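Local atomic coordinates of glycosyl hydrolase family 2, TIM barrel domain protein (Faecalibacterium prausnitzii A2-165, PDB entry 6ED2), a protein that probably hydrolyses beta-glucuronides, as a glycoside hydrolase family 2 beta-glucuronidase of a human gut bacterium, removing terminal glucuronic acid from its substrates. Residues Tyr217-Glu221 with Thr222-Ile226; Phe300-His304 with Gly305-Leu309; Lys524-Gly528 with Arg529-Phe533. All coordinates share one frame; numbering follows the deposited sequence.

From the N terminus, contact 1 comes first and closes the hairpin of strands 210-219 and 223-232 in the family 2 beta domain, with its turn on the surface. Contact 2 follows as a tight hairpin, strands 300-303 and 306-309, just ahead of strand 312-320 of the TIM barrel. Contact 3 lies much later, where helix 508-525 hands over to barrel strand 531-535. The three local loops stand in series, neither nested nor crossing. Contacts 1 and 2 do not touch, their nearest atoms about 6 Å apart, whereas contacts 2 and 3 pack together: Ile-302 and Phe-307 rest on Pro-530, and Phe-307 also meets Ile-532.

Contact 1. Residues Tyr217-Glu221 with Thr222-Ile226; sequences YRLTE and TGAEI
Tyr-217 to Leu-219 and Gly-223 to Ile-226 run antiparallel, their short axes 4.7 Å apart at closest approach and their directions 158° apart. Arg-218 and Glu-225 form the hydrogen-bonded pair: Glu-225 N gives a bond to Arg-218 O (2.8 Å), and the return bond from Arg-218 N to Glu-225 O is weak. Nearer the turn, Thr-220 N donates to Gly-223 O at 2.8 Å. Thr-220 OG1 takes a weak bond from Gly-223 N and lies 2.6 Å from a water molecule that also gives a weak bond to Ala-224 O.

The same Arg-218/Glu-225 pair carries a salt bridge. The arginine chain, extended from the backbone, bends at chi3 (50°) and presents its guanidinium side-on, so that NE and NH1 both grip Glu-225 OE2, at 3.1 and 2.9 Å. The oxygen lies near the guanidinium plane and is met on its anti side, while the carboxylate is turned almost perpendicular, 82° away. Arg-218 NH1 also pairs with Asp-227, so two carboxylates share this charge. Thr-220 CG2 packs against Glu-225 CG at 3.8 Å. On the other face of the sheet, Ile-226 CG1 and CG2 lie alongside the Tyr-217 ring, and Leu-219 CD2 meets Ala-224 CB at 4.2 Å. Tyr-217 and Ile-226 both continue onto Ile-295 of strand 286-295. Such pairing is characteristic of a beta hairpin, here formed by an outer strand and the middle strand of a three-stranded sheet in the immunoglobulin-like beta-sandwich domain of family 2 glycoside hydrolases.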
loop_
_atom_site.group_PDB
_atom_site.type_symbol
_atom_site.label_atom_id
_atom_site.label_comp_id
_atom_site.label_asym_id
_atom_site.label_seq_id
_atom_site.Cartn_x
_atom_site.Cartn_y
_atom_site.Cartn_z
ATOM N N TYR A 217 -3.427 -5.139 50.548
ATOM C CA TYR A 217 -4.445 -6.178 50.485
ATOM C C TYR A 217 -3.922 -7.485 51.057
ATOM O O TYR A 217 -2.730 -7.800 50.964
ATOM C CB TYR A 217 -4.940 -6.375 49.030
ATOM C CG TYR A 217 -5.468 -5.071 48.464
ATOM C CD1 TYR A 217 -6.814 -4.740 48.577
ATOM C CD2 TYR A 217 -4.612 -4.147 47.895
ATOM C CE1 TYR A 217 -7.296 -3.549 48.095
ATOM C CE2 TYR A 217 -5.082 -2.939 47.419
ATOM C CZ TYR A 217 -6.429 -2.654 47.512
ATOM O OH TYR A 217 -6.899 -1.458 47.045
ATOM N N ARG A 218 -4.844 -8.242 51.642
ATOM C CA ARG A 218 -4.540 -9.512 52.275
ATOM C C ARG A 218 -5.753 -10.416 52.103
ATOM O O ARG A 218 -6.884 -10.008 52.397
ATOM C CB ARG A 218 -4.204 -9.283 53.753
ATOM C CG ARG A 218 -3.979 -10.513 54.590
ATOM C CD ARG A 218 -3.456 -10.105 55.990
ATOM N NE ARG A 218 -4.288 -9.061 56.609
ATOM C CZ ARG A 218 -3.906 -7.800 56.834
ATOM N NH1 ARG A 218 -4.751 -6.933 57.400
ATOM N NH2 ARG A 218 -2.680 -7.400 56.512
ATOM N N LEU A 219 -5.523 -11.624 51.601
ATOM C CA LEU A 219 -6.590 -12.603 51.463
ATOM C C LEU A 219 -6.673 -13.465 52.720
ATOM O O LEU A 219 -5.649 -13.829 53.303
ATOM C CB LEU A 219 -6.359 -13.476 50.228
ATOM C CG LEU A 219 -6.067 -12.714 48.930
ATOM C CD1 LEU A 219 -6.037 -13.660 47.738
ATOM C CD2 LEU A 219 -7.063 -11.585 48.700
ATOM N N THR A 220 -7.893 -13.771 53.144
ATOM C CA THR A 220 -8.135 -14.572 54.342
ATOM C C THR A 220 -9.005 -15.767 53.974
ATOM O O THR A 220 -9.414 -15.925 52.824
ATOM C CB THR A 220 -8.782 -13.735 55.451
ATOM O OG1 THR A 220 -10.108 -13.366 55.061
ATOM C CG2 THR A 220 -7.967 -12.472 55.706
ATOM N N GLU A 221 -9.300 -16.611 54.964
ATOM C CA GLU A 221 -10.105 -17.798 54.678
ATOM C C GLU A 221 -11.542 -17.438 54.314
ATOM O O GLU A 221 -12.152 -18.097 53.461
ATOM C CB GLU A 221 -10.079 -18.758 55.870
ATOM C CG GLU A 221 -11.132 -19.882 55.801
ATOM C CD GLU A 221 -10.715 -21.060 54.921
ATOM O OE1 GLU A 221 -10.837 -20.965 53.672
ATOM O OE2 GLU A 221 -10.274 -22.086 55.486
ATOM N N THR A 222 -12.086 -16.387 54.922
ATOM C CA THR A 222 -13.465 -15.973 54.699
ATOM C C THR A 222 -13.598 -14.735 53.822
ATOM O O THR A 222 -14.725 -14.291 53.576
ATOM C CB THR A 222 -14.147 -15.702 56.038
ATOM O OG1 THR A 222 -13.357 -14.760 56.775
ATOM C CG2 THR A 222 -14.269 -16.991 56.829
ATOM N N GLY A 223 -12.494 -14.147 53.368
ATOM C CA GLY A 223 -12.608 -13.014 52.476
ATOM C C GLY A 223 -11.296 -12.289 52.310
ATOM O O GLY A 223 -10.293 -12.890 51.921
ATOM N N ALA A 224 -11.283 -10.999 52.628
ATOM C CA ALA A 224 -10.084 -10.209 52.440
ATOM C C ALA A 224 -10.084 -9.063 53.431
ATOM O O ALA A 224 -11.112 -8.719 54.018
ATOM C CB ALA A 224 -9.985 -9.681 51.007
ATOM N N GLU A 225 -8.909 -8.482 53.611
ATOM C CA GLU A 225 -8.732 -7.308 54.448
ATOM C C GLU A 225 -7.932 -6.265 53.685
ATOM O O GLU A 225 -6.982 -6.595 52.976
ATOM C CB GLU A 225 -8.013 -7.652 55.759
ATOM C CG GLU A 225 -8.642 -8.814 56.489
ATOM C CD GLU A 225 -8.116 -8.976 57.893
ATOM O OE1 GLU A 225 -8.867 -9.497 58.749
ATOM O OE2 GLU A 225 -6.950 -8.592 58.134
ATOM N N ILE A 226 -8.329 -5.009 53.835
ATOM C CA ILE A 226 -7.653 -3.879 53.224
ATOM C C ILE A 226 -7.164 -2.995 54.354
ATOM O O ILE A 226 -7.983 -2.430 55.090
ATOM C CB ILE A 226 -8.582 -3.077 52.291
ATOM C CG1 ILE A 226 -9.318 -3.997 51.306
ATOM C CG2 ILE A 226 -7.779 -2.003 51.582
ATOM C CD1 ILE A 226 -10.515 -3.329 50.591
HETATM O O HOH W 1 -11.543 -11.349 55.877
#

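Contact 2. Residues Phe300-His304 with Gly305-Leu309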
loop_
_atom_site.group_PDB
_atom_site.type_symbol
_atom_site.label_atom_id
_atom_site.label_comp_id
_atom_site.label_asym_id
_atom_site.label_seq_id
_atom_site.Cartn_x
_atom_site.Cartn_y
_atom_site.Cartn_z
ATOM N N PHE A 300 -0.409 -9.166 44.775
ATOM C CA PHE A 300 0.538 -9.484 43.716
ATOM C C PHE A 300 1.960 -9.459 44.262
ATOM O O PHE A 300 2.367 -8.476 44.886
ATOM C CB PHE A 300 0.396 -8.511 42.549
ATOM C CG PHE A 300 1.265 -8.848 41.380
ATOM C CD1 PHE A 300 0.801 -9.673 40.374
ATOM C CD2 PHE A 300 2.551 -8.345 41.288
ATOM C CE1 PHE A 300 1.612 -9.986 39.275
ATOM C CE2 PHE A 300 3.361 -8.654 40.209
ATOM C CZ PHE A 300 2.886 -9.478 39.198
ATOM N N GLU A 301 2.713 -10.530 44.003
ATOM C CA GLU A 301 4.074 -10.660 44.514
ATOM C C GLU A 301 4.805 -11.748 43.740
ATOM O O GLU A 301 4.191 -12.662 43.182
ATOM C CB GLU A 301 4.078 -10.995 46.006
ATOM C CG GLU A 301 3.416 -12.332 46.304
ATOM C CD GLU A 301 3.504 -12.718 47.785
ATOM O OE1 GLU A 301 2.927 -13.762 48.154
ATOM O OE2 GLU A 301 4.153 -11.986 48.574
ATOM N N ILE A 302 6.128 -11.647 43.726
ATOM C CA ILE A 302 6.975 -12.716 43.211
ATOM C C ILE A 302 7.292 -13.680 44.350
ATOM O O ILE A 302 7.885 -13.283 45.359
ATOM C CB ILE A 302 8.271 -12.162 42.607
ATOM C CG1 ILE A 302 7.962 -11.242 41.427
ATOM C CG2 ILE A 302 9.190 -13.318 42.190
ATOM C CD1 ILE A 302 9.180 -10.459 40.954
ATOM N N ARG A 303 6.902 -14.948 44.187
ATOM C CA ARG A 303 7.336 -16.017 45.075
ATOM C C ARG A 303 7.591 -17.261 44.240
ATOM O O ARG A 303 6.859 -17.538 43.284
ATOM C CB ARG A 303 6.305 -16.326 46.189
ATOM C CG ARG A 303 6.162 -15.247 47.296
ATOM C CD ARG A 303 7.494 -14.908 48.027
ATOM N NE ARG A 303 7.300 -14.013 49.183
ATOM C CZ ARG A 303 7.544 -12.699 49.183
ATOM N NH1 ARG A 303 7.995 -12.097 48.082
ATOM N NH2 ARG A 303 7.334 -11.982 50.285
ATOM N N HIS A 304 8.639 -18.005 44.598
ATOM C CA HIS A 304 8.992 -19.235 43.892
ATOM C C HIS A 304 9.243 -18.951 42.416
ATOM O O HIS A 304 8.877 -19.740 41.539
ATOM C CB HIS A 304 7.915 -20.311 44.067
ATOM C CG HIS A 304 7.613 -20.633 45.501
ATOM N ND1 HIS A 304 8.556 -21.156 46.363
ATOM C CD2 HIS A 304 6.475 -20.494 46.225
ATOM C CE1 HIS A 304 8.013 -21.321 47.556
ATOM N NE2 HIS A 304 6.752 -20.929 47.499
ATOM N N GLY A 305 9.861 -17.800 42.146
ATOM C CA GLY A 305 10.213 -17.414 40.791
ATOM C C GLY A 305 9.041 -17.236 39.851
ATOM O O GLY A 305 9.218 -17.355 38.633
ATOM N N ARG A 306 7.843 -16.948 40.386
ATOM C CA ARG A 306 6.637 -16.757 39.592
ATOM C C ARG A 306 5.946 -15.463 40.005
ATOM O O ARG A 306 6.009 -15.058 41.172
ATOM C CB ARG A 306 5.667 -17.929 39.764
ATOM C CG ARG A 306 6.228 -19.255 39.306
ATOM C CD ARG A 306 5.986 -19.445 37.831
ATOM N NE ARG A 306 5.000 -20.492 37.592
ATOM C CZ ARG A 306 4.189 -20.538 36.539
ATOM N NH1 ARG A 306 3.329 -21.540 36.414
ATOM N NH2 ARG A 306 4.238 -19.589 35.611
ATOM N N PHE A 307 5.295 -14.812 39.029
ATOM C CA PHE A 307 4.369 -13.708 39.301
ATOM C C PHE A 307 3.082 -14.286 39.879
ATOM O O PHE A 307 2.342 -14.981 39.174
ATOM C CB PHE A 307 4.067 -12.917 38.027
ATOM C CG PHE A 307 5.268 -12.235 37.429
ATOM C CD1 PHE A 307 5.869 -11.169 38.076
ATOM C CD2 PHE A 307 5.804 -12.676 36.227
ATOM C CE1 PHE A 307 7.003 -10.559 37.548
ATOM C CE2 PHE A 307 6.928 -12.064 35.681
ATOM C CZ PHE A 307 7.536 -11.006 36.347
ATOM N N LEU A 308 2.795 -14.011 41.148
ATOM C CA LEU A 308 1.599 -14.547 41.792
ATOM C C LEU A 308 0.553 -13.447 41.939
ATOM O O LEU A 308 0.788 -12.441 42.623
ATOM C CB LEU A 308 1.926 -15.153 43.152
ATOM C CG LEU A 308 2.780 -16.428 43.139
ATOM C CD1 LEU A 308 2.865 -17.004 44.554
ATOM C CD2 LEU A 308 2.232 -17.459 42.158
ATOM N N LEU A 309 -0.595 -13.653 41.304
ATOM C CA LEU A 309 -1.753 -12.780 41.419
ATOM C C LEU A 309 -2.807 -13.524 42.221
ATOM O O LEU A 309 -3.289 -14.574 41.783
ATOM C CB LEU A 309 -2.299 -12.398 40.039
ATOM C CG LEU A 309 -3.614 -11.608 40.001
ATOM C CD1 LEU A 309 -3.468 -10.277 40.697
ATOM C CD2 LEU A 309 -4.047 -11.391 38.561
#
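A beta hairpin with a two-residue loop, a type I' turn, joins Phe-300 to Arg-303 with Arg-306 to Leu-309, leading into barrel strand 312-320 of the TIM barrel domain. The turn runs from Arg-303 to Arg-306, with His-304 and Gly-305 at its corners. Both have positive phi, a conformation that suits the glycine at the second corner. The two hydrogen-bonded pairs are Arg-303/Arg-306 at the turn and Glu-301/Leu-308 farther along. Arg-303 and Arg-306 exchange both backbone bonds. At the second pair, Leu-308 N donates to Glu-301 O at 2.8 Å and Glu-301 N to Leu-308 O at 3.0 Å.

The non-hydrogen-bonded pairs, Ile-302/Phe-307 and Phe-300/Leu-309, put their side chains on one face. Phe-300 swings CG anti to its own amide nitrogen (chi1 -175°), carrying the ring diagonally over the strand pair until CZ lies 3.6 Å from Phe-307 CD1. The rings meet obliquely, while Leu-309 CB sits at the edge of the Phe-300 ring. Ile-302 runs alongside Phe-307, with CG1 4.0 Å from Phe-307 CD1. Beyond the hairpin, the Phe-307 ring makes an edge-to-face contact with Phe-491, and Phe-300 and Ile-302 touch Pro-469.

The opposite face carries Glu-301, Arg-303, Arg-306 and Leu-308. Leu-308 CD1 packs against Arg-303 CB at 3.9 Å. The buried Arg-306 turns its guanidinium away from the hairpin toward Gln-575 and the carbonyls of Asp-625 and Phe-626. Arg-303 bends back at chi2 (-57°), and its NH1 donates to Ile-302 O at 3.0 Å, while Glu-301 OE2 lies over one face of the guanidinium, 3.5 Å above its plane.

Contact 3. Residues Lys524-Gly528 with Arg529-Phe533; sequences KVLHG and RPLIF
With CG anti to its carbonyl carbon (chi1 -73°) and a bend at chi3 (-62°), Arg-529 folds its chain back along the turn that it completes, bringing NE and NH2 to the carbonyls of Leu-526 and Val-525. The turn, type I' from Leu-526 to Arg-529, takes the chain out of helix 508-525 through His-527 and Gly-528, both with positive phi.

Leu-526 O accepts twice from Arg-529: from backbone N at 3.2 Å and from NE at 2.8 Å, the donors reaching it from opposite faces of its plane. The NE bond is nearly straight (170°). Arg-529 NH2 adds a bond to Val-525 O at 3.0 Å, and both carbonyl oxygens lie at the guanidinium edge, close to its plane. Gln-486 and Ala-489 O take further N-H groups of this guanidinium, which together fix its orientation. Among the apolar side chains, Leu-526 CD1 meets Leu-531 CD1 at 4.0 Å, the two leucines crossing at about a right angle.

A leucine in place of Arg-529 would probably leave Val-525 O without this donor, Leu-526 O with the backbone bond alone, and Gln-486 and Ala-489 O without their guanidinium partner. In this beta-alpha-beta unit of the barrel, a cationic group is thus set against carbonyls at the helix C terminus, where it is likely to offset their partial negative charge.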
loop_
_atom_site.group_PDB
_atom_site.type_symbol
_atom_site.label_atom_id
_atom_site.label_comp_id
_atom_site.label_asym_id
_atom_site.label_seq_id
_atom_site.Cartn_x
_atom_site.Cartn_y
_atom_site.Cartn_z
ATOM N N LYS A 524 22.469 -18.022 34.650
ATOM C CA LYS A 524 23.471 -18.125 35.703
ATOM C C LYS A 524 23.386 -16.978 36.698
ATOM O O LYS A 524 23.754 -17.165 37.862
ATOM C CB LYS A 524 24.874 -18.179 35.095
ATOM C CG LYS A 524 25.227 -19.552 34.552
ATOM C CD LYS A 524 26.323 -19.460 33.489
ATOM C CE LYS A 524 26.526 -20.806 32.784
ATOM N NZ LYS A 524 26.926 -20.668 31.344
ATOM N N VAL A 525 22.898 -15.799 36.282
ATOM C CA VAL A 525 22.904 -14.641 37.172
ATOM C C VAL A 525 21.550 -14.360 37.823
ATOM O O VAL A 525 21.483 -13.503 38.719
ATOM C CB VAL A 525 23.412 -13.375 36.448
ATOM C CG1 VAL A 525 24.752 -13.648 35.769
ATOM C CG2 VAL A 525 22.379 -12.856 35.444
ATOM N N LEU A 526 20.484 -15.075 37.439
ATOM C CA LEU A 526 19.131 -14.722 37.878
ATOM C C LEU A 526 18.846 -15.168 39.310
ATOM O O LEU A 526 18.137 -14.471 40.051
ATOM C CB LEU A 526 18.091 -15.337 36.937
ATOM C CG LEU A 526 17.771 -14.558 35.657
ATOM C CD1 LEU A 526 17.073 -15.449 34.671
ATOM C CD2 LEU A 526 16.908 -13.328 35.941
ATOM N N HIS A 527 19.347 -16.336 39.700
ATOM C CA HIS A 527 19.198 -16.867 41.060
ATOM C C HIS A 527 17.732 -16.874 41.499
ATOM O O HIS A 527 17.348 -16.290 42.515
ATOM C CB HIS A 527 20.075 -16.089 42.052
ATOM C CG HIS A 527 21.493 -15.921 41.592
ATOM N ND1 HIS A 527 22.277 -16.985 41.199
ATOM C CD2 HIS A 527 22.262 -14.814 41.451
ATOM C CE1 HIS A 527 23.468 -16.541 40.834
ATOM N NE2 HIS A 527 23.480 -15.225 40.963
ATOM N N GLY A 528 16.909 -17.553 40.707
ATOM C CA GLY A 528 15.513 -17.743 41.024
ATOM C C GLY A 528 14.570 -16.681 40.480
ATOM O O GLY A 528 13.378 -16.955 40.350
ATOM N N ARG A 529 15.075 -15.500 40.138
ATOM C CA ARG A 529 14.229 -14.385 39.715
ATOM C C ARG A 529 13.542 -14.675 38.375
ATOM O O ARG A 529 14.161 -15.240 37.468
ATOM C CB ARG A 529 15.065 -13.112 39.583
ATOM C CG ARG A 529 15.486 -12.489 40.915
ATOM C CD ARG A 529 16.429 -11.304 40.718
ATOM N NE ARG A 529 17.685 -11.669 40.055
ATOM C CZ ARG A 529 18.484 -10.798 39.440
ATOM N NH1 ARG A 529 18.160 -9.504 39.374
ATOM N NH2 ARG A 529 19.606 -11.211 38.874
ATOM N N PRO A 530 12.271 -14.282 38.212
ATOM C CA PRO A 530 11.662 -14.295 36.871
ATOM C C PRO A 530 12.399 -13.364 35.921
ATOM O O PRO A 530 12.971 -12.342 36.317
ATOM C CB PRO A 530 10.225 -13.807 37.111
ATOM C CG PRO A 530 10.012 -13.828 38.588
ATOM C CD PRO A 530 11.365 -13.742 39.238
ATOM N N LEU A 531 12.413 -13.749 34.656
ATOM C CA LEU A 531 12.837 -12.878 33.575
ATOM C C LEU A 531 11.668 -12.724 32.613
ATOM O O LEU A 531 10.936 -13.687 32.353
ATOM C CB LEU A 531 14.071 -13.445 32.857
ATOM C CG LEU A 531 14.760 -12.580 31.793
ATOM C CD1 LEU A 531 16.305 -12.808 31.806
ATOM C CD2 LEU A 531 14.168 -12.870 30.413
ATOM N N ILE A 532 11.467 -11.506 32.115
ATOM C CA ILE A 532 10.493 -11.258 31.067
ATOM C C ILE A 532 11.177 -10.495 29.950
ATOM O O ILE A 532 12.226 -9.864 30.135
ATOM C CB ILE A 532 9.261 -10.470 31.547
ATOM C CG1 ILE A 532 9.611 -9.005 31.789
ATOM C CG2 ILE A 532 8.662 -11.097 32.774
ATOM C CD1 ILE A 532 8.370 -8.172 32.071
ATOM N N PHE A 533 10.563 -10.559 28.776
ATOM C CA PHE A 533 10.985 -9.740 27.656
ATOM C C PHE A 533 10.040 -8.556 27.532
ATOM O O PHE A 533 8.816 -8.720 27.509
ATOM C CB PHE A 533 11.053 -10.569 26.375
ATOM C CG PHE A 533 12.206 -11.538 26.379
ATOM C CD1 PHE A 533 13.430 -11.174 25.847
ATOM C CD2 PHE A 533 12.079 -12.789 26.976
ATOM C CE1 PHE A 533 14.505 -12.054 25.890
ATOM C CE2 PHE A 533 13.141 -13.685 27.005
ATOM C CZ PHE A 533 14.353 -13.314 26.474
#